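Local coordinates for L-methionine gamma-lyase (Fusobacterium nucleatum subsp. nucleatum, PDB 6LXU), which belongs to the Cys/Met metabolism family of pyridoxal phosphate-dependent enzymes, which share the aminotransferase-like fold, and assembles from four copies of its chain, at residues G12-H17 and A75-G80; T68-K73 and Q251-I256; P193-P198 and I265-H270; G223-R228 and D233-V238. All coordinates share one frame; numbering follows the deposited sequence.

Contact 1: G12-H17 and A75-G80; sequences GTTAIH and AALEEG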
loop_
_atom_site.group_PDB
_atom_site.type_symbol
_atom_site.label_atom_id
_atom_site.label_comp_id
_atom_site.label_asym_id
_atom_site.label_seq_id
_atom_site.Cartn_x
_atom_site.Cartn_y
_atom_site.Cartn_z
ATOM N N GLY A 12 4.245 19.066 18.182
ATOM C CA GLY A 12 4.556 18.758 16.781
ATOM C C GLY A 12 5.874 18.015 16.646
ATOM O O GLY A 12 5.977 17.011 15.947
ATOM N N THR A 13 6.911 18.498 17.338
ATOM C CA THR A 13 8.200 17.814 17.350
ATOM C C THR A 13 8.029 16.362 17.792
ATOM O O THR A 13 8.580 15.436 17.193
ATOM C CB THR A 13 9.172 18.540 18.276
ATOM O OG1 THR A 13 9.250 19.895 17.826
ATOM C CG2 THR A 13 10.534 17.891 18.262
ATOM N N THR A 14 7.256 16.177 18.856
ATOM C CA THR A 14 7.020 14.850 19.413
ATOM C C THR A 14 6.250 13.945 18.446
ATOM O O THR A 14 6.643 12.804 18.198
ATOM C CB THR A 14 6.284 14.970 20.765
ATOM O OG1 THR A 14 7.104 15.724 21.669
ATOM C CG2 THR A 14 5.992 13.616 21.392
ATOM N N ALA A 15 5.165 14.461 17.900
ATOM C CA ALA A 15 4.372 13.662 16.957
ATOM C C ALA A 15 5.216 13.239 15.760
ATOM O O ALA A 15 5.077 12.117 15.270
ATOM C CB ALA A 15 3.146 14.424 16.507
ATOM N N ILE A 16 6.052 14.147 15.267
ATOM C CA ILE A 16 6.864 13.878 14.094
ATOM C C ILE A 16 7.993 12.893 14.414
ATOM O O ILE A 16 8.255 11.976 13.628
ATOM C CB ILE A 16 7.400 15.195 13.500
ATOM C CG1 ILE A 16 6.232 15.997 12.908
ATOM C CG2 ILE A 16 8.465 14.920 12.448
ATOM C CD1 ILE A 16 6.544 17.450 12.633
ATOM N N HIS A 17 8.688 13.114 15.530
ATOM C CA HIS A 17 9.953 12.408 15.783
ATOM C C HIS A 17 9.933 11.325 16.847
ATOM O O HIS A 17 10.825 10.468 16.834
ATOM C CB HIS A 17 11.051 13.410 16.129
ATOM C CG HIS A 17 11.451 14.273 14.975
ATOM N ND1 HIS A 17 12.240 13.808 13.942
ATOM C CD2 HIS A 17 11.163 15.562 14.684
ATOM C CE1 HIS A 17 12.430 14.788 13.072
ATOM N NE2 HIS A 17 11.800 15.864 13.505
ATOM N N ALA A 75 2.226 6.672 23.001
ATOM C CA ALA A 75 2.638 6.709 24.400
ATOM C C ALA A 75 3.335 8.039 24.727
ATOM O O ALA A 75 3.076 8.626 25.782
ATOM C CB ALA A 75 3.540 5.546 24.727
ATOM N N ALA A 76 4.214 8.510 23.845
ATOM C CA ALA A 76 4.876 9.794 24.078
ATOM C C ALA A 76 3.885 10.946 24.121
ATOM O O ALA A 76 4.008 11.858 24.962
ATOM C CB ALA A 76 5.939 10.043 23.020
ATOM N N LEU A 77 2.893 10.931 23.230
ATOM C CA LEU A 77 1.895 11.995 23.186
ATOM C C LEU A 77 1.002 12.038 24.416
ATOM O O LEU A 77 0.666 13.129 24.885
ATOM C CB LEU A 77 1.041 11.883 21.922
ATOM C CG LEU A 77 1.794 12.187 20.620
ATOM C CD1 LEU A 77 0.985 11.719 19.423
ATOM C CD2 LEU A 77 2.138 13.663 20.474
ATOM N N GLU A 78 0.624 10.876 24.932
ATOM C CA GLU A 78 -0.186 10.784 26.150
ATOM C C GLU A 78 0.642 10.853 27.439
ATOM O O GLU A 78 0.097 10.885 28.538
ATOM C CB GLU A 78 -1.011 9.493 26.151
ATOM C CG GLU A 78 -2.150 9.473 25.146
ATOM C CD GLU A 78 -3.350 10.338 25.508
ATOM O OE1 GLU A 78 -3.368 10.995 26.583
ATOM O OE2 GLU A 78 -4.298 10.395 24.680
ATOM N N GLU A 79 1.967 10.826 27.287
ATOM C CA GLU A 79 2.913 10.804 28.410
ATOM C C GLU A 79 2.694 9.591 29.311
ATOM O O GLU A 79 2.713 9.687 30.544
ATOM C CB GLU A 79 2.904 12.136 29.169
ATOM C CG GLU A 79 3.288 13.307 28.273
ATOM C CD GLU A 79 3.311 14.635 28.996
ATOM O OE1 GLU A 79 3.803 14.697 30.141
ATOM O OE2 GLU A 79 2.838 15.620 28.409
ATOM N N GLY A 80 2.485 8.440 28.677
ATOM C CA GLY A 80 2.435 7.160 29.351
ATOM C C GLY A 80 3.618 6.279 29.028
ATOM O O GLY A 80 4.429 6.582 28.153
#
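Methyl packing joins T14 and A15 of helix 11-17 to A76 and L77 near the end of helix 65-78. T14 uses only its CG2 branch, which lies 3.9 Å from A76 CB and 4.0 Å from L77 CD2. With OG1 beside the backbone N (chi1 -60°), the methyl stands anti to that N and faces the other helix, while OG1 hydrogen-bonds to G10 O. L77 passes T14 in the opposite direction, and its CD2 lies 4.2 Å from A15 CB. A15, with only a methyl, lets the L77 backbone come close, 6.9 Å between their CA atoms, and A76 likewise leaves room for the T14 methyl.

Backbone hydrogen bonding closes helix 65-78 with a Schellman motif. G80 N bonds to A75 O at 3.0 Å, E79 N more weakly to A76 O, and E79 takes the positive phi (59°) of the C-prime residue.

The E79 carboxylate forms salt bridges with K8, K197 and K200, while T13 OG1 and H17 NE2 bond to D386 and E382 of the second subunit. Methyl contacts have little directionality and fix no precise orientation; directional bonds tie helix 11-17 to the second subunit and the end of helix 65-78 to lysines of its own chain.

Contact 2: T68-K73 and Q251-I256; sequences TVLENK and QEAYYI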
loop_
_atom_site.group_PDB
_atom_site.type_symbol
_atom_site.label_atom_id
_atom_site.label_comp_id
_atom_site.label_asym_id
_atom_site.label_seq_id
_atom_site.Cartn_x
_atom_site.Cartn_y
_atom_site.Cartn_z
ATOM N N THR A 68 5.471 -0.822 16.309
ATOM C CA THR A 68 6.159 -0.347 17.515
ATOM C C THR A 68 6.389 1.162 17.501
ATOM O O THR A 68 6.224 1.829 18.525
ATOM C CB THR A 68 7.496 -1.073 17.690
ATOM O OG1 THR A 68 7.205 -2.448 17.943
ATOM C CG2 THR A 68 8.319 -0.506 18.849
ATOM N N VAL A 69 6.766 1.701 16.352
ATOM C CA VAL A 69 6.954 3.149 16.235
ATOM C C VAL A 69 5.673 3.892 16.554
ATOM O O VAL A 69 5.683 4.856 17.311
ATOM C CB VAL A 69 7.505 3.527 14.862
ATOM C CG1 VAL A 69 7.477 5.035 14.644
ATOM C CG2 VAL A 69 8.920 3.006 14.730
ATOM N N LEU A 70 4.560 3.414 15.993
ATOM C CA LEU A 70 3.272 4.018 16.276
ATOM C C LEU A 70 2.927 3.962 17.762
ATOM O O LEU A 70 2.452 4.933 18.351
ATOM C CB LEU A 70 2.190 3.328 15.445
ATOM C CG LEU A 70 0.749 3.739 15.725
ATOM C CD1 LEU A 70 0.548 5.227 15.506
ATOM C CD2 LEU A 70 -0.195 2.938 14.841
ATOM N N GLU A 71 3.136 2.787 18.345
ATOM C CA GLU A 71 2.870 2.582 19.763
ATOM C C GLU A 71 3.684 3.531 20.637
ATOM O O GLU A 71 3.163 4.139 21.578
ATOM C CB GLU A 71 3.161 1.135 20.126
ATOM C CG GLU A 71 2.117 0.192 19.533
ATOM C CD GLU A 71 2.440 -1.278 19.642
ATOM O OE1 GLU A 71 3.607 -1.648 19.881
ATOM O OE2 GLU A 71 1.497 -2.088 19.446
ATOM N N ASN A 72 4.966 3.643 20.328
ATOM C CA ASN A 72 5.842 4.560 21.070
ATOM C C ASN A 72 5.408 6.015 20.919
ATOM O O ASN A 72 5.484 6.794 21.877
ATOM C CB ASN A 72 7.291 4.422 20.590
ATOM C CG ASN A 72 7.923 3.110 20.959
ATOM O OD1 ASN A 72 7.470 2.421 21.841
ATOM N ND2 ASN A 72 9.017 2.783 20.287
ATOM N N LYS A 73 4.959 6.381 19.728
ATOM C CA LYS A 73 4.511 7.752 19.457
ATOM C C LYS A 73 3.291 8.107 20.270
ATOM O O LYS A 73 3.240 9.170 20.890
ATOM C CB LYS A 73 4.193 7.973 17.977
ATOM C CG LYS A 73 5.409 8.197 17.120
ATOM C CD LYS A 73 5.077 8.413 15.656
ATOM C CE LYS A 73 6.353 8.511 14.845
ATOM N NZ LYS A 73 7.140 9.725 15.181
ATOM N N GLN A 251 0.611 -1.728 6.892
ATOM C CA GLN A 251 0.271 -0.602 6.006
ATOM C C GLN A 251 -0.517 0.456 6.758
ATOM O O GLN A 251 -0.247 1.659 6.642
ATOM C CB GLN A 251 -0.533 -1.070 4.796
ATOM C CG GLN A 251 -0.918 0.076 3.872
ATOM C CD GLN A 251 0.287 0.740 3.254
ATOM O OE1 GLN A 251 1.163 0.045 2.711
ATOM N NE2 GLN A 251 0.354 2.074 3.305
ATOM N N GLU A 252 -1.514 0.019 7.523
ATOM C CA GLU A 252 -2.314 0.954 8.299
ATOM C C GLU A 252 -1.499 1.618 9.402
ATOM O O GLU A 252 -1.669 2.808 9.649
ATOM C CB GLU A 252 -3.589 0.304 8.837
ATOM C CG GLU A 252 -4.660 0.112 7.774
ATOM C CD GLU A 252 -4.456 -1.087 6.859
ATOM O OE1 GLU A 252 -3.776 -2.057 7.280
ATOM O OE2 GLU A 252 -5.008 -1.109 5.728
ATOM N N ALA A 253 -0.600 0.871 10.043
ATOM C CA ALA A 253 0.305 1.496 11.006
ATOM C C ALA A 253 1.098 2.631 10.351
ATOM O O ALA A 253 1.229 3.711 10.936
ATOM C CB ALA A 253 1.224 0.461 11.633
ATOM N N TYR A 254 1.611 2.383 9.147
ATOM C CA TYR A 254 2.341 3.409 8.409
ATOM C C TYR A 254 1.436 4.612 8.104
ATOM O O TYR A 254 1.848 5.766 8.310
ATOM C CB TYR A 254 2.988 2.845 7.118
ATOM C CG TYR A 254 3.752 3.940 6.448
ATOM C CD1 TYR A 254 4.976 4.356 6.952
ATOM C CD2 TYR A 254 3.196 4.662 5.388
ATOM C CE1 TYR A 254 5.627 5.448 6.423
ATOM C CE2 TYR A 254 3.855 5.748 4.845
ATOM C CZ TYR A 254 5.064 6.158 5.388
ATOM O OH TYR A 254 5.730 7.287 4.941
ATOM N N TYR A 255 0.223 4.363 7.620
ATOM C CA TYR A 255 -0.697 5.469 7.357
ATOM C C TYR A 255 -0.906 6.338 8.594
ATOM O O TYR A 255 -0.992 7.560 8.488
ATOM C CB TYR A 255 -2.047 4.958 6.860
ATOM C CG TYR A 255 -2.161 4.577 5.395
ATOM C CD1 TYR A 255 -1.800 5.456 4.374
ATOM C CD2 TYR A 255 -2.780 3.384 5.028
ATOM C CE1 TYR A 255 -2.005 5.120 3.047
ATOM C CE2 TYR A 255 -2.975 3.053 3.691
ATOM C CZ TYR A 255 -2.584 3.933 2.705
ATOM O OH TYR A 255 -2.755 3.632 1.364
ATOM N N ILE A 256 -1.015 5.719 9.769
ATOM C CA ILE A 256 -1.256 6.494 10.989
ATOM C C ILE A 256 0.003 7.265 11.401
ATOM O O ILE A 256 -0.089 8.442 11.748
ATOM C CB ILE A 256 -1.741 5.618 12.156
ATOM C CG1 ILE A 256 -3.007 4.830 11.783
ATOM C CG2 ILE A 256 -2.015 6.491 13.378
ATOM C CD1 ILE A 256 -3.220 3.610 12.637
#
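L70 carries its CG anti to the backbone N (chi1 174°), which sends its two methyls to helix 250-260, where I256 meets them with CG2 likewise anti to its own N (chi1 -56° for CG1). These torsions put two branches of each residue into contact. L70 CD1 lies 3.6 Å from I256 CG2, and L70 CD2 lies 3.8 Å from I256 CD1, so the leucine fork straddles the isoleucine at an oblique crossing. Its CD2 also reaches the backbone of the partner helix, 4.1 Å from A253 CA. Alanine fits there because its short side chain lets the helices approach, with 6.6 Å between the CA atoms of L70 and A253; the A253 methyl packs in addition on T66 and T67.

I257 and L260, further along helix 250-260, also touch L70, and A222 of a loop touches I256. Other side chains of 251-256 face neighbouring subunits: Y254 OH bonds to D219 of the second subunit, Q251 NE2 to Y255 OH of that subunit, and E252 OE2 to Q34 of the third.

Helix 250-260 thus meets helix 65-78 through buried hydrocarbon alone in this contact, while polar groups and packing meet the neighbouring subunits.

Contact 3: P193-P198 and I265-H270; sequences PYMQKP and IRMERH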
loop_
_atom_site.group_PDB
_atom_site.type_symbol
_atom_site.label_atom_id
_atom_site.label_comp_id
_atom_site.label_asym_id
_atom_site.label_seq_id
_atom_site.Cartn_x
_atom_site.Cartn_y
_atom_site.Cartn_z
ATOM N N PRO A 193 -4.704 13.713 22.555
ATOM C CA PRO A 193 -3.674 14.266 23.451
ATOM C C PRO A 193 -3.279 15.707 23.170
ATOM O O PRO A 193 -2.563 16.299 23.994
ATOM C CB PRO A 193 -2.495 13.313 23.287
ATOM C CG PRO A 193 -2.735 12.621 22.005
ATOM C CD PRO A 193 -4.213 12.528 21.828
ATOM N N TYR A 194 -3.723 16.299 22.066
ATOM C CA TYR A 194 -3.583 17.747 21.864
ATOM C C TYR A 194 -4.369 18.538 22.905
ATOM O O TYR A 194 -3.939 19.634 23.289
ATOM C CB TYR A 194 -4.031 18.114 20.440
ATOM C CG TYR A 194 -3.980 19.573 20.076
ATOM C CD1 TYR A 194 -2.817 20.124 19.557
ATOM C CD2 TYR A 194 -5.095 20.382 20.174
ATOM C CE1 TYR A 194 -2.744 21.442 19.170
ATOM C CE2 TYR A 194 -5.037 21.728 19.819
ATOM C CZ TYR A 194 -3.847 22.242 19.332
ATOM O OH TYR A 194 -3.753 23.561 18.949
ATOM N N MET A 195 -5.510 18.020 23.345
ATOM C CA MET A 195 -6.352 18.735 24.304
ATOM C C MET A 195 -6.335 18.173 25.708
ATOM O O MET A 195 -6.499 18.947 26.661
ATOM C CB MET A 195 -7.798 18.782 23.824
ATOM C CG MET A 195 -7.935 19.599 22.564
ATOM S SD MET A 195 -9.576 19.593 21.843
ATOM C CE MET A 195 -9.241 18.796 20.275
ATOM N N GLN A 196 -6.186 16.864 25.877
ATOM C CA GLN A 196 -6.449 16.234 27.167
ATOM C C GLN A 196 -5.523 15.051 27.312
ATOM O O GLN A 196 -5.373 14.278 26.360
ATOM C CB GLN A 196 -7.906 15.782 27.144
ATOM C CG GLN A 196 -8.493 15.202 28.406
ATOM C CD GLN A 196 -10.000 15.073 28.285
ATOM O OE1 GLN A 196 -10.748 15.929 28.759
ATOM N NE2 GLN A 196 -10.460 14.019 27.614
ATOM N N LYS A 197 -4.893 14.912 28.484
ATOM C CA LYS A 197 -3.975 13.814 28.763
ATOM C C LYS A 197 -4.418 13.121 30.052
ATOM O O LYS A 197 -3.956 13.455 31.160
ATOM C CB LYS A 197 -2.526 14.302 28.841
ATOM C CG LYS A 197 -2.032 14.908 27.528
ATOM C CD LYS A 197 -0.518 15.050 27.503
ATOM C CE LYS A 197 -0.044 15.892 26.327
ATOM N NZ LYS A 197 1.411 15.725 26.067
ATOM N N PRO A 198 -5.362 12.185 29.930
ATOM C CA PRO A 198 -5.974 11.609 31.123
ATOM C C PRO A 198 -4.994 10.962 32.100
ATOM O O PRO A 198 -5.256 10.980 33.324
ATOM C CB PRO A 198 -6.966 10.583 30.545
ATOM C CG PRO A 198 -7.316 11.127 29.197
ATOM C CD PRO A 198 -6.038 11.719 28.697
ATOM N N ILE A 265 -0.683 20.484 13.655
ATOM C CA ILE A 265 -1.267 21.528 12.819
ATOM C C ILE A 265 -2.697 21.197 12.418
ATOM O O ILE A 265 -3.506 22.107 12.251
ATOM C CB ILE A 265 -0.391 21.901 11.596
ATOM C CG1 ILE A 265 0.008 20.688 10.745
ATOM C CG2 ILE A 265 0.831 22.688 12.075
ATOM C CD1 ILE A 265 0.599 21.050 9.396
ATOM N N ARG A 266 -3.017 19.916 12.245
ATOM C CA ARG A 266 -4.402 19.544 11.968
ATOM C C ARG A 266 -5.282 19.903 13.157
ATOM O O ARG A 266 -6.314 20.545 12.998
ATOM C CB ARG A 266 -4.542 18.056 11.639
ATOM C CG ARG A 266 -3.986 17.685 10.269
ATOM C CD ARG A 266 -4.249 16.241 9.859
ATOM N NE ARG A 266 -3.555 15.251 10.689
ATOM C CZ ARG A 266 -4.097 14.538 11.685
ATOM N NH1 ARG A 266 -5.377 14.708 12.032
ATOM N NH2 ARG A 266 -3.356 13.666 12.351
ATOM N N MET A 267 -4.891 19.491 14.354
ATOM C CA MET A 267 -5.731 19.787 15.520
ATOM C C MET A 267 -5.898 21.288 15.738
ATOM O O MET A 267 -6.983 21.754 16.100
ATOM C CB MET A 267 -5.191 19.120 16.786
ATOM C CG MET A 267 -5.219 17.595 16.752
ATOM S SD MET A 267 -6.747 16.845 16.170
ATOM C CE MET A 267 -7.903 17.471 17.387
ATOM N N GLU A 268 -4.820 22.046 15.525
ATOM C CA GLU A 268 -4.898 23.501 15.656
ATOM C C GLU A 268 -5.927 24.093 14.700
ATOM O O GLU A 268 -6.750 24.917 15.098
ATOM C CB GLU A 268 -3.522 24.146 15.463
ATOM C CG GLU A 268 -2.648 23.964 16.682
ATOM C CD GLU A 268 -1.261 24.492 16.559
ATOM O OE1 GLU A 268 -0.880 24.920 15.456
ATOM O OE2 GLU A 268 -0.561 24.472 17.607
ATOM N N ARG A 269 -5.904 23.658 13.447
ATOM C CA ARG A 269 -6.844 24.182 12.454
ATOM C C ARG A 269 -8.261 23.669 12.692
ATOM O O ARG A 269 -9.221 24.423 12.543
ATOM C CB ARG A 269 -6.353 23.854 11.047
ATOM C CG ARG A 269 -7.241 24.365 9.921
ATOM C CD ARG A 269 -7.504 25.863 9.988
ATOM N NE ARG A 269 -6.285 26.662 10.095
ATOM C CZ ARG A 269 -5.645 27.238 9.080
ATOM N NH1 ARG A 269 -6.099 27.118 7.846
ATOM N NH2 ARG A 269 -4.560 27.954 9.307
ATOM N N HIS A 270 -8.401 22.398 13.051
ATOM C CA HIS A 270 -9.710 21.850 13.410
ATOM C C HIS A 270 -10.374 22.737 14.486
ATOM O O HIS A 270 -11.528 23.137 14.352
ATOM C CB HIS A 270 -9.594 20.432 14.007
ATOM C CG HIS A 270 -9.468 19.302 13.024
ATOM N ND1 HIS A 270 -10.437 18.987 12.102
ATOM C CD2 HIS A 270 -8.524 18.326 12.918
ATOM C CE1 HIS A 270 -10.063 17.902 11.436
ATOM N NE2 HIS A 270 -8.911 17.470 11.916
#
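Y194 and M267 are the closest residues by backbone, their CA atoms 7.0 Å apart where the short, weakly bonded helix at 193-195 approaches helix 263-282. The tyrosine ring, anti to its backbone N (chi1 179°), is extended toward that helix and offers a face to M267. The methionine CB sits over this face, 3.6 Å from the ring centroid and 17° from its normal, a CH-pi contact placed toward the rim. Beyond CB the M267 chain bends at both chi2 and chi3, which carries its methyl round to M195. M195 CE and M267 CE meet at 3.4 Å, tight for two carbons, with the side chains crossing near a right angle. Flexible, unbranched methionine suits such a place, since it can fold to fit. E268 also lies near the phenol end, but its modelled approach is too short to be trusted.

The same helix turn also meets Y213: M267 packs on it, R266 NH1 bonds to its O, and the H270 ring meets its ring edge-to-face, next to cofactor-bearing K212. Helix 263-282 follows the seven-stranded sheet in the chain and precedes the C-terminal sheet, consistent with the long linking helix of fold type I pyridoxal phosphate enzymes.

Contact 4: G223-R228 and D233-V238; sequences GLVVTR and DQIRFV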
loop_
_atom_site.group_PDB
_atom_site.type_symbol
_atom_site.label_atom_id
_atom_site.label_comp_id
_atom_site.label_asym_id
_atom_site.label_seq_id
_atom_site.Cartn_x
_atom_site.Cartn_y
_atom_site.Cartn_z
ATOM N N GLY A 223 -7.110 1.313 16.446
ATOM C CA GLY A 223 -7.219 1.676 17.851
ATOM C C GLY A 223 -5.857 1.726 18.498
ATOM O O GLY A 223 -4.906 1.101 18.035
ATOM N N LEU A 224 -5.785 2.470 19.606
ATOM C CA LEU A 224 -4.550 2.591 20.381
ATOM C C LEU A 224 -4.875 2.583 21.856
ATOM O O LEU A 224 -5.921 3.081 22.284
ATOM C CB LEU A 224 -3.789 3.869 20.031
ATOM C CG LEU A 224 -3.304 3.985 18.592
ATOM C CD1 LEU A 224 -2.917 5.401 18.235
ATOM C CD2 LEU A 224 -2.169 3.026 18.327
ATOM N N VAL A 225 -3.959 2.006 22.636
ATOM C CA VAL A 225 -4.030 1.992 24.094
ATOM C C VAL A 225 -2.728 2.548 24.639
ATOM O O VAL A 225 -1.671 2.213 24.118
ATOM C CB VAL A 225 -4.224 0.548 24.618
ATOM C CG1 VAL A 225 -4.258 0.505 26.144
ATOM C CG2 VAL A 225 -5.475 -0.095 24.036
ATOM N N VAL A 226 -2.810 3.371 25.692
ATOM C CA VAL A 226 -1.620 3.797 26.428
ATOM C C VAL A 226 -1.836 3.532 27.907
ATOM O O VAL A 226 -2.861 3.892 28.471
ATOM C CB VAL A 226 -1.279 5.276 26.214
ATOM C CG1 VAL A 226 0.005 5.641 26.968
ATOM C CG2 VAL A 226 -1.092 5.569 24.728
ATOM N N THR A 227 -0.838 2.904 28.532
ATOM C CA THR A 227 -0.889 2.611 29.957
ATOM C C THR A 227 0.513 2.285 30.470
ATOM O O THR A 227 1.498 2.378 29.744
ATOM C CB THR A 227 -1.931 1.494 30.234
ATOM O OG1 THR A 227 -2.103 1.327 31.646
ATOM C CG2 THR A 227 -1.540 0.161 29.645
ATOM N N ARG A 228 0.577 1.898 31.748
ATOM C CA ARG A 228 1.840 1.471 32.359
ATOM C C ARG A 228 2.302 0.159 31.741
ATOM O O ARG A 228 1.469 -0.657 31.305
ATOM C CB ARG A 228 1.689 1.237 33.869
ATOM C CG ARG A 228 1.206 2.395 34.690
ATOM C CD ARG A 228 0.998 1.988 36.146
ATOM N NE ARG A 228 -0.092 1.039 36.429
ATOM C CZ ARG A 228 -1.375 1.351 36.708
ATOM N NH1 ARG A 228 -1.793 2.610 36.671
ATOM N NH2 ARG A 228 -2.242 0.395 37.000
ATOM N N ASP A 233 1.658 -4.980 28.828
ATOM C CA ASP A 233 2.120 -6.312 28.445
ATOM C C ASP A 233 0.999 -7.339 28.566
ATOM O O ASP A 233 0.902 -8.253 27.733
ATOM C CB ASP A 233 3.317 -6.743 29.295
ATOM C CG ASP A 233 4.576 -5.929 29.022
ATOM O OD1 ASP A 233 4.622 -5.190 28.020
ATOM O OD2 ASP A 233 5.543 -6.047 29.819
ATOM N N GLN A 234 0.149 -7.203 29.573
ATOM C CA GLN A 234 -1.019 -8.088 29.695
ATOM C C GLN A 234 -2.037 -7.854 28.579
ATOM O O GLN A 234 -2.562 -8.805 27.995
ATOM C CB GLN A 234 -1.703 -7.920 31.051
ATOM C CG GLN A 234 -0.831 -8.309 32.240
ATOM C CD GLN A 234 -0.379 -9.746 32.176
ATOM O OE1 GLN A 234 -1.183 -10.650 31.925
ATOM N NE2 GLN A 234 0.920 -9.971 32.379
ATOM N N ILE A 235 -2.319 -6.598 28.265
ATOM C CA ILE A 235 -3.261 -6.293 27.176
ATOM C C ILE A 235 -2.725 -6.845 25.842
ATOM O O ILE A 235 -3.485 -7.439 25.059
ATOM C CB ILE A 235 -3.575 -4.797 27.114
ATOM C CG1 ILE A 235 -4.285 -4.351 28.397
ATOM C CG2 ILE A 235 -4.447 -4.477 25.896
ATOM C CD1 ILE A 235 -4.346 -2.854 28.566
ATOM N N ARG A 236 -1.427 -6.712 25.599
ATOM C CA ARG A 236 -0.807 -7.240 24.389
ATOM C C ARG A 236 -0.838 -8.762 24.331
ATOM O O ARG A 236 -1.242 -9.345 23.319
ATOM C CB ARG A 236 0.647 -6.775 24.276
ATOM C CG ARG A 236 1.385 -7.296 23.053
ATOM C CD ARG A 236 2.866 -6.956 23.105
ATOM N NE ARG A 236 3.074 -5.519 23.076
ATOM C CZ ARG A 236 3.094 -4.754 21.989
ATOM N NH1 ARG A 236 2.973 -5.299 20.769
ATOM N NH2 ARG A 236 3.263 -3.450 22.119
ATOM N N PHE A 237 -0.349 -9.408 25.385
ATOM C CA PHE A 237 -0.126 -10.846 25.355
ATOM C C PHE A 237 -1.315 -11.694 25.778
ATOM O O PHE A 237 -1.244 -12.919 25.657
ATOM C CB PHE A 237 1.128 -11.204 26.171
ATOM C CG PHE A 237 2.413 -10.648 25.589
ATOM C CD1 PHE A 237 2.766 -10.868 24.257
ATOM C CD2 PHE A 237 3.277 -9.899 26.371
ATOM C CE1 PHE A 237 3.957 -10.370 23.732
ATOM C CE2 PHE A 237 4.468 -9.413 25.852
ATOM C CZ PHE A 237 4.806 -9.641 24.535
ATOM N N VAL A 238 -2.391 -11.067 26.246
ATOM C CA VAL A 238 -3.633 -11.768 26.565
ATOM C C VAL A 238 -4.752 -11.260 25.662
ATOM O O VAL A 238 -5.237 -11.997 24.775
ATOM C CB VAL A 238 -3.998 -11.654 28.062
ATOM C CG1 VAL A 238 -5.309 -12.376 28.344
ATOM C CG2 VAL A 238 -2.874 -12.213 28.934
#
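T227 OG1 hydrogen-bonds to the backbone O of D204, which leaves the threonine methyl, CG2, to face I235. The setting is a beta-alpha unit: strand 223-227 of the large seven-stranded sheet turns at R228, the N-cap position, directly into helix 229-244, which packs back on the strand. R228 is salt-bridged through NH1 to D204 OD1, so one aspartate serves both residues at the strand end.

Side chains alternate along the strand. V225 and T227 point to helix 229-244, while V226 points away and packs on I74 and E78 of helix 65-78. Beta-branched residues suit an extended strand; I235, one carbon longer than valine, can reach across from the helix, although the CA atoms of V225 and I235 stay 8.9 Å apart. I235 bridges that gap with an extended chain (chi2 167°), and it meets V225 tip to tip. M86 of the adjoining strand and T96 of helix 89-100 touch both V225 and I235.

On the same helix, R236 NH1 bonds to L62 O. At the end of the isoleucine, the single methyl CD1 makes both strand contacts, 4.1 Å from V225 CG1 and 4.3 Å from T227 CG2.

Helix 65-78 is the shared element: its middle serves contact 2 and its end contact 1, whose centres lie about 12 Å apart. K73 NZ lies 3.2 Å from A15 O, probably a hydrogen bond, joining contact 2 to contact 1. Two salt bridges lead outward from this helix and the turn that ends it. E79 OE2 meets K197 NZ at 2.7 Å, joining contact 1 to contact 3, and E71 OE1 meets R236 NH2 at 2.9 Å, joining contact 2 to contact 4. V226 adds packing from contact 4 to contact 1, its CG1 3.7 Å from G80 CA. Contacts 3 and 4 do not touch, yet both reach the residues after cofactor-bearing K212. Contacts 1, 2 and 3 also border the second subunit.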